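PDB 4TR9: fructose-bisphosphate aldolase from Plasmodium falciparum, which belongs to the class I aldolase family and folds as a TIM barrel, modelled here as one of four chains with a small-molecule ligand bound. Local coordinates for residues A39-Q44 and A311-V316; T45-F50 and L55-E60; N61-R66 and V97-L102. All coordinates share one frame; numbering follows the deposited sequence.

Interaction 1: residues A39-Q44 and A311-V316. With 38D (N'-[(E)-(2,4-dichlorophenyl)methylidene]-3,4-dihydroxybenzohydrazide), chain K.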
loop_
_atom_site.group_PDB
_atom_site.type_symbol
_atom_site.label_atom_id
_atom_site.label_comp_id
_atom_site.label_asym_id
_atom_site.label_seq_id
_atom_site.Cartn_x
_atom_site.Cartn_y
_atom_site.Cartn_z
ATOM N N ALA A 39 28.256 5.305 -21.120
ATOM C CA ALA A 39 29.481 6.077 -20.949
ATOM C C ALA A 39 29.225 7.328 -20.116
ATOM O O ALA A 39 29.734 8.406 -20.426
ATOM C CB ALA A 39 30.067 6.449 -22.302
ATOM N N ASP A 40 28.434 7.178 -19.059
ATOM C CA ASP A 40 28.075 8.302 -18.205
ATOM C C ASP A 40 28.739 8.215 -16.835
ATOM O O ASP A 40 28.102 8.458 -15.811
ATOM C CB ASP A 40 26.555 8.382 -18.043
ATOM C CG ASP A 40 25.943 7.056 -17.645
ATOM O OD1 ASP A 40 26.482 6.005 -18.049
ATOM O OD2 ASP A 40 24.920 7.063 -16.928
ATOM N N GLU A 41 30.022 7.872 -16.822
ATOM C CA GLU A 41 30.780 7.795 -15.580
ATOM C C GLU A 41 31.050 9.189 -15.026
ATOM O O GLU A 41 31.392 10.106 -15.773
ATOM C CB GLU A 41 32.104 7.054 -15.791
ATOM C CG GLU A 41 31.960 5.610 -16.251
ATOM C CD GLU A 41 31.730 5.487 -17.746
ATOM O OE1 GLU A 41 31.891 6.498 -18.460
ATOM O OE2 GLU A 41 31.389 4.377 -18.205
ATOM N N SER A 42 30.895 9.345 -13.715
ATOM C CA SER A 42 31.171 10.621 -13.065
ATOM C C SER A 42 32.674 10.878 -13.012
ATOM O O SER A 42 33.469 10.042 -13.442
ATOM C CB SER A 42 30.576 10.654 -11.657
ATOM O OG SER A 42 31.158 9.664 -10.829
ATOM N N THR A 43 33.056 12.035 -12.481
ATOM C CA THR A 43 34.460 12.421 -12.413
ATOM C C THR A 43 35.271 11.456 -11.551
ATOM O O THR A 43 36.350 11.016 -11.946
ATOM C CB THR A 43 34.625 13.848 -11.860
ATOM O OG1 THR A 43 33.835 14.758 -12.636
ATOM C CG2 THR A 43 36.083 14.276 -11.913
ATOM N N GLN A 44 34.744 11.128 -10.376
ATOM C CA GLN A 44 35.423 10.209 -9.469
ATOM C C GLN A 44 35.318 8.767 -9.960
ATOM O O GLN A 44 36.125 7.916 -9.588
ATOM C CB GLN A 44 34.849 10.327 -8.056
ATOM C CG GLN A 44 33.380 9.956 -7.947
ATOM C CD GLN A 44 32.860 10.045 -6.525
ATOM O OE1 GLN A 44 33.546 10.541 -5.632
ATOM N NE2 GLN A 44 31.642 9.561 -6.309
ATOM N N ALA A 311 31.299 -3.799 -19.822
ATOM C CA ALA A 311 31.441 -4.892 -20.779
ATOM C C ALA A 311 31.826 -4.406 -22.174
ATOM O O ALA A 311 32.095 -5.212 -23.064
ATOM C CB ALA A 311 30.152 -5.695 -20.845
ATOM N N LEU A 312 31.853 -3.091 -22.363
ATOM C CA LEU A 312 32.165 -2.518 -23.668
ATOM C C LEU A 312 33.431 -1.669 -23.653
ATOM O O LEU A 312 34.021 -1.413 -24.700
ATOM C CB LEU A 312 30.993 -1.672 -24.172
ATOM C CG LEU A 312 29.732 -2.419 -24.609
ATOM C CD1 LEU A 312 28.614 -1.439 -24.928
ATOM C CD2 LEU A 312 30.028 -3.307 -25.808
ATOM N N GLN A 313 33.850 -1.237 -22.468
ATOM C CA GLN A 313 34.933 -0.265 -22.360
ATOM C C GLN A 313 36.173 -0.785 -21.639
ATOM O O GLN A 313 37.231 -0.158 -21.697
ATOM C CB GLN A 313 34.432 0.993 -21.652
ATOM C CG GLN A 313 33.284 1.692 -22.358
ATOM C CD GLN A 313 32.780 2.898 -21.590
ATOM O OE1 GLN A 313 31.607 2.970 -21.227
ATOM N NE2 GLN A 313 33.667 3.854 -21.341
ATOM N N ALA A 314 36.044 -1.921 -20.958
ATOM C CA ALA A 314 37.139 -2.456 -20.152
ATOM C C ALA A 314 38.384 -2.748 -20.988
ATOM O O ALA A 314 39.490 -2.345 -20.627
ATOM C CB ALA A 314 36.690 -3.712 -19.421
ATOM N N SER A 315 38.200 -3.445 -22.105
ATOM C CA SER A 315 39.318 -3.802 -22.971
ATOM C C SER A 315 39.761 -2.624 -23.832
ATOM O O SER A 315 40.910 -2.565 -24.273
ATOM C CB SER A 315 38.948 -4.990 -23.860
ATOM O OG SER A 315 38.746 -6.161 -23.089
ATOM N N VAL A 316 38.846 -1.691 -24.072
ATOM C CA VAL A 316 39.148 -0.506 -24.867
ATOM C C VAL A 316 40.169 0.374 -24.157
ATOM O O VAL A 316 41.147 0.821 -24.757
ATOM C CB VAL A 316 37.879 0.315 -25.158
ATOM C CG1 VAL A 316 38.232 1.594 -25.900
ATOM C CG2 VAL A 316 36.888 -0.511 -25.958
HETATM N N12 38D K . 29.325 4.720 -9.309
HETATM C C13 38D K . 29.928 3.469 -8.946
HETATM C C15 38D K . 31.075 4.704 -7.107
HETATM C C17 38D K . 31.701 3.653 -5.048
HETATM C C20 38D K . 30.603 2.365 -6.745
HETATM C C01 38D K . 26.892 3.615 -12.700
HETATM C C02 38D K . 26.145 3.192 -13.800
HETATM O O03 38D K . 25.471 1.952 -13.795
HETATM C C04 38D K . 26.064 4.005 -14.923
HETATM C C05 38D K . 26.717 5.224 -14.948
HETATM C C06 38D K . 27.457 5.645 -13.857
HETATM O O07 38D K . 25.316 3.600 -16.052
HETATM C C08 38D K . 27.536 4.845 -12.737
HETATM C C09 38D K . 28.375 5.341 -11.555
HETATM O O10 38D K . 28.863 6.465 -11.580
HETATM N N11 38D K . 28.570 4.443 -10.450
HETATM C C14 38D K . 30.549 3.507 -7.553
HETATM C C16 38D K . 31.652 4.782 -5.849
HETATM CL CL1 38D K . 32.431 3.779 -3.473
HETATM C C19 38D K . 31.181 2.446 -5.485
HETATM CL CL2 38D K . 29.954 0.837 -7.275
#
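The E41 carboxylate and the Q313 side-chain amide are the two flat groups that meet here, reaching toward each other from opposite directions with their planes 77° apart. E41 OE2 stands 3.9 Å from Q313 CD, and the same amide end packs against A39, both its CA and its methyl. Q313 gets there on a chain stretched out beyond CG (chi2 177°), so that it spans the distance from its helix without bending. E41 is folded instead: the bend about CB-CG (chi2 82°) brings its carboxylate round to the amide. All three touching residues are buried, although the two segments hide only 95 Å² between them. The fold explains why such distant residues meet. A39 lies where strand 35-39, the first of the TIM barrel, gives way to the loop that follows, and helix 310-320 follows strand 303-308, which lies beside that first strand in the sheet; the contact therefore sits at the carboxyl ends of the strands where the barrel closes. E41 and Q313 also serve a bound peptide, one of whose aromatic side chains is hydrogen-bonded to E41 OE2, while Q313 packs on an aromatic side chain of it. D40, the next residue along from A39, faces N'-[(E)-(2,4-dichlorophenyl)methylidene]-3,4-dihydroxybenzohydrazide instead. Its carboxylate straddles the plane of the dihydroxyphenyl ring near C05, with OD1 3.2 Å from that ligand atom. The ligand hydroxyl O07 gives D40 OD1 a weak hydrogen bond of 3.3 Å. The other oxygen, D40 OD2, is in a salt bridge with K152 NZ, which would help to fix the rotation of the carboxylate. Helix 59-70 borders the contact as well, Q313 touching its L69 and A39 its F70.

Interaction 2: residues T45-F50 and L55-E60. With 38D (N'-[(E)-(2,4-dichlorophenyl)methylidene]-3,4-dihydroxybenzohydrazide), chain K.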
loop_
_atom_site.group_PDB
_atom_site.type_symbol
_atom_site.label_atom_id
_atom_site.label_comp_id
_atom_site.label_asym_id
_atom_site.label_seq_id
_atom_site.Cartn_x
_atom_site.Cartn_y
_atom_site.Cartn_z
ATOM N N THR A 45 34.320 8.500 -10.797
ATOM C CA THR A 45 34.115 7.162 -11.342
ATOM C C THR A 45 35.069 6.894 -12.501
ATOM O O THR A 45 35.705 5.842 -12.565
ATOM C CB THR A 45 32.666 6.961 -11.827
ATOM O OG1 THR A 45 31.758 7.203 -10.746
ATOM C CG2 THR A 45 32.469 5.543 -12.340
ATOM N N ILE A 46 35.166 7.856 -13.414
ATOM C CA ILE A 46 36.047 7.731 -14.568
ATOM C C ILE A 46 37.508 7.847 -14.138
ATOM O O ILE A 46 38.416 7.443 -14.866
ATOM C CB ILE A 46 35.728 8.800 -15.640
ATOM C CG1 ILE A 46 36.319 8.406 -16.996
ATOM C CG2 ILE A 46 36.223 10.170 -15.202
ATOM C CD1 ILE A 46 35.770 7.109 -17.546
ATOM N N LYS A 47 37.727 8.390 -12.944
ATOM C CA LYS A 47 39.070 8.529 -12.395
ATOM C C LYS A 47 39.690 7.165 -12.120
ATOM O O LYS A 47 40.837 6.909 -12.484
ATOM C CB LYS A 47 39.048 9.356 -11.110
ATOM C CG LYS A 47 40.396 9.436 -10.416
ATOM C CD LYS A 47 40.296 10.147 -9.080
ATOM C CE LYS A 47 41.644 10.179 -8.379
ATOM N NZ LYS A 47 42.665 10.916 -9.173
ATOM N N LYS A 48 38.918 6.293 -11.480
ATOM C CA LYS A 48 39.389 4.959 -11.128
ATOM C C LYS A 48 39.668 4.115 -12.369
ATOM O O LYS A 48 40.364 3.103 -12.298
ATOM C CB LYS A 48 38.371 4.254 -10.229
ATOM C CG LYS A 48 38.078 4.994 -8.934
ATOM C CD LYS A 48 37.103 4.222 -8.060
ATOM C CE LYS A 48 36.800 4.979 -6.776
ATOM N NZ LYS A 48 38.036 5.259 -5.994
ATOM N N ARG A 49 39.119 4.537 -13.504
ATOM C CA ARG A 49 39.379 3.871 -14.774
ATOM C C ARG A 49 40.721 4.312 -15.344
ATOM O O ARG A 49 41.514 3.487 -15.797
ATOM C CB ARG A 49 38.258 4.159 -15.774
ATOM C CG ARG A 49 36.884 3.754 -15.278
ATOM C CD ARG A 49 36.831 2.269 -14.974
ATOM N NE ARG A 49 35.784 1.951 -14.010
ATOM C CZ ARG A 49 35.995 1.773 -12.711
ATOM N NH1 ARG A 49 34.982 1.489 -11.904
ATOM N NH2 ARG A 49 37.223 1.875 -12.218
ATOM N N PHE A 50 40.973 5.617 -15.315
ATOM C CA PHE A 50 42.226 6.164 -15.820
ATOM C C PHE A 50 43.408 5.737 -14.954
ATOM O O PHE A 50 44.535 5.628 -15.439
ATOM C CB PHE A 50 42.154 7.691 -15.898
ATOM C CG PHE A 50 41.313 8.204 -17.034
ATOM C CD1 PHE A 50 40.881 7.351 -18.037
ATOM C CD2 PHE A 50 40.963 9.543 -17.104
ATOM C CE1 PHE A 50 40.109 7.822 -19.084
ATOM C CE2 PHE A 50 40.193 10.021 -18.150
ATOM C CZ PHE A 50 39.767 9.158 -19.141
ATOM N N LEU A 55 46.829 6.813 -16.070
ATOM C CA LEU A 55 46.505 7.999 -16.849
ATOM C C LEU A 55 45.936 9.083 -15.942
ATOM O O LEU A 55 45.097 8.806 -15.085
ATOM C CB LEU A 55 45.511 7.651 -17.958
ATOM C CG LEU A 55 45.016 8.795 -18.842
ATOM C CD1 LEU A 55 46.172 9.422 -19.606
ATOM C CD2 LEU A 55 43.940 8.299 -19.796
ATOM N N GLU A 56 46.396 10.315 -16.130
ATOM C CA GLU A 56 45.930 11.430 -15.314
ATOM C C GLU A 56 44.493 11.803 -15.675
ATOM O O GLU A 56 44.126 11.841 -16.850
ATOM C CB GLU A 56 46.860 12.641 -15.468
ATOM C CG GLU A 56 46.998 13.186 -16.888
ATOM C CD GLU A 56 47.991 12.411 -17.741
ATOM O OE1 GLU A 56 48.340 11.268 -17.377
ATOM O OE2 GLU A 56 48.429 12.951 -18.780
ATOM N N ASN A 57 43.680 12.066 -14.657
ATOM C CA ASN A 57 42.274 12.392 -14.867
ATOM C C ASN A 57 42.062 13.879 -15.130
ATOM O O ASN A 57 41.627 14.622 -14.248
ATOM C CB ASN A 57 41.438 11.950 -13.662
ATOM C CG ASN A 57 39.946 12.119 -13.892
ATOM O OD1 ASN A 57 39.481 12.154 -15.032
ATOM N ND2 ASN A 57 39.189 12.225 -12.807
ATOM N N THR A 58 42.374 14.307 -16.347
ATOM C CA THR A 58 42.174 15.694 -16.747
ATOM C C THR A 58 40.923 15.826 -17.606
ATOM O O THR A 58 40.338 14.825 -18.019
ATOM C CB THR A 58 43.384 16.238 -17.526
ATOM O OG1 THR A 58 43.536 15.507 -18.749
ATOM C CG2 THR A 58 44.652 16.103 -16.697
ATOM N N ILE A 59 40.513 17.061 -17.872
ATOM C CA ILE A 59 39.344 17.305 -18.706
ATOM C C ILE A 59 39.670 16.995 -20.166
ATOM O O ILE A 59 38.789 16.639 -20.950
ATOM C CB ILE A 59 38.838 18.763 -18.563
ATOM C CG1 ILE A 59 37.533 18.964 -19.339
ATOM C CG2 ILE A 59 39.904 19.756 -19.008
ATOM C CD1 ILE A 59 36.990 20.376 -19.267
ATOM N N GLU A 60 40.947 17.108 -20.521
ATOM C CA GLU A 60 41.393 16.795 -21.874
ATOM C C GLU A 60 41.322 15.296 -22.136
ATOM O O GLU A 60 40.936 14.867 -23.223
ATOM C CB GLU A 60 42.820 17.301 -22.110
ATOM C CG GLU A 60 42.931 18.804 -22.335
ATOM C CD GLU A 60 42.778 19.607 -21.057
ATOM O OE1 GLU A 60 42.945 19.027 -19.964
ATOM O OE2 GLU A 60 42.492 20.819 -21.147
HETATM N N12 38D K . 29.325 4.720 -9.309
HETATM C C13 38D K . 29.928 3.469 -8.946
HETATM C C15 38D K . 31.075 4.704 -7.107
HETATM C C17 38D K . 31.701 3.653 -5.048
HETATM C C20 38D K . 30.603 2.365 -6.745
HETATM C C01 38D K . 26.892 3.615 -12.700
HETATM C C02 38D K . 26.145 3.192 -13.800
HETATM O O03 38D K . 25.471 1.952 -13.795
HETATM C C04 38D K . 26.064 4.005 -14.923
HETATM C C05 38D K . 26.717 5.224 -14.948
HETATM C C06 38D K . 27.457 5.645 -13.857
HETATM O O07 38D K . 25.316 3.600 -16.052
HETATM C C08 38D K . 27.536 4.845 -12.737
HETATM C C09 38D K . 28.375 5.341 -11.555
HETATM O O10 38D K . 28.863 6.465 -11.580
HETATM N N11 38D K . 28.570 4.443 -10.450
HETATM C C14 38D K . 30.549 3.507 -7.553
HETATM C C16 38D K . 31.652 4.782 -5.849
HETATM CL CL1 38D K . 32.431 3.779 -3.473
HETATM C C19 38D K . 31.181 2.446 -5.485
HETATM CL CL2 38D K . 29.954 0.837 -7.275
HETATM O O HOH W 1 44.179 11.673 -11.869
#
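As the chain leaves the 45-50 helical segment and doubles back, L55 N makes a short but bent, and so weak, hydrogen bond to F50 O (2.7 Å, 124° at the hydrogen), and an inverse gamma turn centred on N57 then carries it past K47. The F50 ring lies between two partners. Over one face comes L55 CD2, in a CH-pi contact 3.8 Å from the F50 ring centroid; above the opposite face, displaced toward the rim, sits I46 O, from the preceding turn of the same helix. F50 and L55 run side by side and point the same way, whereas N57 crosses F50 at about a right angle. N57 CA is at the ring edge, and N57 OD1 comes obliquely to within 3.6 Å of F50 CD2. The other end of that amide packs over the helix, N57 ND2 lying 3.3 Å from K47 CB; with CG opposite the backbone N (chi1 -173°), the asparagine reaches across to the turn of helix beneath it. R62 NH2 donates to N57 OD1, and N57 ND2 reaches T43 O weakly, so both ends of the amide have a partner that helps to hold its plane. On the outer side one water accepts from N57 N at 2.9 Å and, weakly, from K47 NZ. L317 and W320 of helix 310-320 also pack against F50. T45 turns away from this turn: its OG1 lies 3.1 Å from O10 of 38D and is hydrogen-bonded to S42 OG. T58, at the N-cap position, uses its side chain to cap N61 N and start helix 59-70. Two successive helices, 43-52 and 59-70, are thus joined by a short connection, and both lie between the first two strands of the TIM barrel.

Interaction 3: residues N61-R66 and V97-L102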
loop_
_atom_site.group_PDB
_atom_site.type_symbol
_atom_site.label_atom_id
_atom_site.label_comp_id
_atom_site.label_asym_id
_atom_site.label_seq_id
_atom_site.Cartn_x
_atom_site.Cartn_y
_atom_site.Cartn_z
ATOM N N ASN A 61 41.694 14.503 -21.137
ATOM C CA ASN A 61 41.681 13.051 -21.270
ATOM C C ASN A 61 40.267 12.482 -21.292
ATOM O O ASN A 61 39.983 11.543 -22.036
ATOM C CB ASN A 61 42.481 12.404 -20.139
ATOM C CG ASN A 61 43.967 12.673 -20.252
ATOM O OD1 ASN A 61 44.471 12.998 -21.327
ATOM N ND2 ASN A 61 44.680 12.531 -19.141
ATOM N N ARG A 62 39.385 13.050 -20.476
ATOM C CA ARG A 62 37.989 12.631 -20.461
ATOM C C ARG A 62 37.337 12.933 -21.804
ATOM O O ARG A 62 36.582 12.119 -22.336
ATOM C CB ARG A 62 37.220 13.323 -19.332
ATOM C CG ARG A 62 37.653 12.902 -17.937
ATOM C CD ARG A 62 36.671 13.391 -16.885
ATOM N NE ARG A 62 36.570 14.847 -16.859
ATOM C CZ ARG A 62 37.303 15.630 -16.074
ATOM N NH1 ARG A 62 37.145 16.945 -16.114
ATOM N NH2 ARG A 62 38.192 15.097 -15.248
ATOM N N ALA A 63 37.641 14.105 -22.349
ATOM C CA ALA A 63 37.142 14.485 -23.664
ATOM C C ALA A 63 37.725 13.574 -24.740
ATOM O O ALA A 63 37.007 13.105 -25.621
ATOM C CB ALA A 63 37.473 15.938 -23.959
ATOM N N SER A 64 39.028 13.322 -24.652
ATOM C CA SER A 64 39.720 12.482 -25.625
ATOM C C SER A 64 39.183 11.054 -25.624
ATOM O O SER A 64 39.015 10.444 -26.681
ATOM C CB SER A 64 41.225 12.470 -25.347
ATOM O OG SER A 64 41.767 13.777 -25.408
ATOM N N TYR A 65 38.912 10.526 -24.435
ATOM C CA TYR A 65 38.441 9.152 -24.312
ATOM C C TYR A 65 37.034 8.981 -24.869
ATOM O O TYR A 65 36.767 8.042 -25.618
ATOM C CB TYR A 65 38.476 8.695 -22.854
ATOM C CG TYR A 65 37.835 7.343 -22.652
ATOM C CD1 TYR A 65 38.315 6.224 -23.316
ATOM C CD2 TYR A 65 36.746 7.189 -21.806
ATOM C CE1 TYR A 65 37.731 4.986 -23.143
ATOM C CE2 TYR A 65 36.156 5.953 -21.623
ATOM C CZ TYR A 65 36.654 4.857 -22.295
ATOM O OH TYR A 65 36.076 3.624 -22.120
ATOM N N ARG A 66 36.135 9.885 -24.497
ATOM C CA ARG A 66 34.758 9.835 -24.975
ATOM C C ARG A 66 34.692 10.137 -26.467
ATOM O O ARG A 66 33.761 9.724 -27.155
ATOM C CB ARG A 66 33.879 10.814 -24.192
ATOM C CG ARG A 66 32.977 10.146 -23.163
ATOM C CD ARG A 66 33.780 9.402 -22.107
ATOM N NE ARG A 66 34.259 10.288 -21.052
ATOM C CZ ARG A 66 33.642 10.465 -19.888
ATOM N NH1 ARG A 66 34.149 11.291 -18.984
ATOM N NH2 ARG A 66 32.518 9.811 -19.625
ATOM N N VAL A 97 34.438 19.687 -32.745
ATOM C CA VAL A 97 33.129 19.064 -32.887
ATOM C C VAL A 97 32.568 18.624 -31.538
ATOM O O VAL A 97 33.234 17.907 -30.791
ATOM C CB VAL A 97 33.182 17.841 -33.824
ATOM C CG1 VAL A 97 31.811 17.191 -33.931
ATOM C CG2 VAL A 97 33.693 18.242 -35.197
ATOM N N PRO A 98 31.341 19.064 -31.219
ATOM C CA PRO A 98 30.643 18.614 -30.010
ATOM C C PRO A 98 30.477 17.098 -29.982
ATOM O O PRO A 98 30.330 16.478 -31.036
ATOM C CB PRO A 98 29.284 19.313 -30.110
ATOM C CG PRO A 98 29.545 20.519 -30.943
ATOM C CD PRO A 98 30.582 20.098 -31.943
ATOM N N MET A 99 30.507 16.513 -28.790
ATOM C CA MET A 99 30.358 15.071 -28.641
ATOM C C MET A 99 28.987 14.608 -29.119
ATOM O O MET A 99 28.829 13.479 -29.583
ATOM C CB MET A 99 30.576 14.657 -27.184
ATOM C CG MET A 99 31.943 15.025 -26.638
ATOM S SD MET A 99 33.281 14.260 -27.571
ATOM C CE MET A 99 34.703 15.019 -26.792
ATOM N N VAL A 100 28.001 15.492 -29.005
ATOM C CA VAL A 100 26.643 15.198 -29.446
ATOM C C VAL A 100 26.589 14.966 -30.955
ATOM O O VAL A 100 25.920 14.045 -31.427
ATOM C CB VAL A 100 25.674 16.336 -29.066
ATOM C CG1 VAL A 100 24.278 16.052 -29.595
ATOM C CG2 VAL A 100 25.646 16.523 -27.558
ATOM N N ASN A 101 27.305 15.799 -31.705
ATOM C CA ASN A 101 27.321 15.693 -33.160
ATOM C C ASN A 101 27.974 14.402 -33.647
ATOM O O ASN A 101 27.630 13.892 -34.713
ATOM C CB ASN A 101 28.032 16.900 -33.774
ATOM C CG ASN A 101 27.236 18.181 -33.626
ATOM O OD1 ASN A 101 26.023 18.150 -33.418
ATOM N ND2 ASN A 101 27.913 19.316 -33.742
ATOM N N LEU A 102 28.912 13.878 -32.866
ATOM C CA LEU A 102 29.553 12.608 -33.193
ATOM C C LEU A 102 28.538 11.470 -33.141
ATOM O O LEU A 102 28.622 10.513 -33.910
ATOM C CB LEU A 102 30.713 12.322 -32.239
ATOM C CG LEU A 102 31.878 13.314 -32.245
ATOM C CD1 LEU A 102 32.951 12.883 -31.256
ATOM C CD2 LEU A 102 32.458 13.457 -33.643
#
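M99 carries this contact, its side chain extending from the first turn of helix 99-105 onto helix 59-70, with A63 and R66 as its receiving surface. Both helices belong to the outer layer of the TIM barrel: 59-70 leads from the first strand, 35-39, to the second, 79-84, and 99-105 lies on the way from the second to the third, 109-113. M99 has the largest share of the 120 Å² buried between the segments. A63 and R66, three residues apart and so nearly one helical turn, each contribute 26 Å² against the 63 Å² of the methionine. The M99 chain bends about CB-CG (chi2 -60°) and then runs straight on through the sulfur, which sends the terminal methyl into the backbone of helix 59-70. M99 SD passes the last residue of 61-66, 4.5 Å from R66 C, and the R66 side chain heads off in another direction. In the conformer described, which is one of two, R66 NE donates to R62 O at 3.2 Å, with the carbonyl oxygen near the guanidinium plane. R66 N reaches R62 O from the opposite face of the carbonyl plane, at 3.1 Å, so this one oxygen then accepts both the helical bond and a side-chain bond. R62 itself forms a salt bridge between its NE and E87 OE2. T88 of helix 86-89 and D67 of helix 59-70 also pack on M99, while Q91 shares backbone hydrogen bonds with M99 and touches A63. The methyl at the end of M99 meets both the side chain and the backbone of A63: CE is 4.1 Å from A63 CB and 3.2 Å from A63 O.

From the N terminus, the chain leaves the first barrel strand through 39-44, the first half of interaction 1, and runs straight into helix 43-52. Interaction 2 closes a very short loop there, four residues long, joining that helix to the start of helix 59-70. Interaction 3 opens next, on the body of the same helix, and closes after thirty residues that include the second strand. The two stand in series, and both nest inside the long loop that interaction 1 closes when 311-316 arrives after the eighth strand. N61 ND2, hydrogen-bonded to E56 O, joins interactions 2 and 3; a long, weak ion pair of E41 OE1 with R66 NH2 joins interactions 1 and 3.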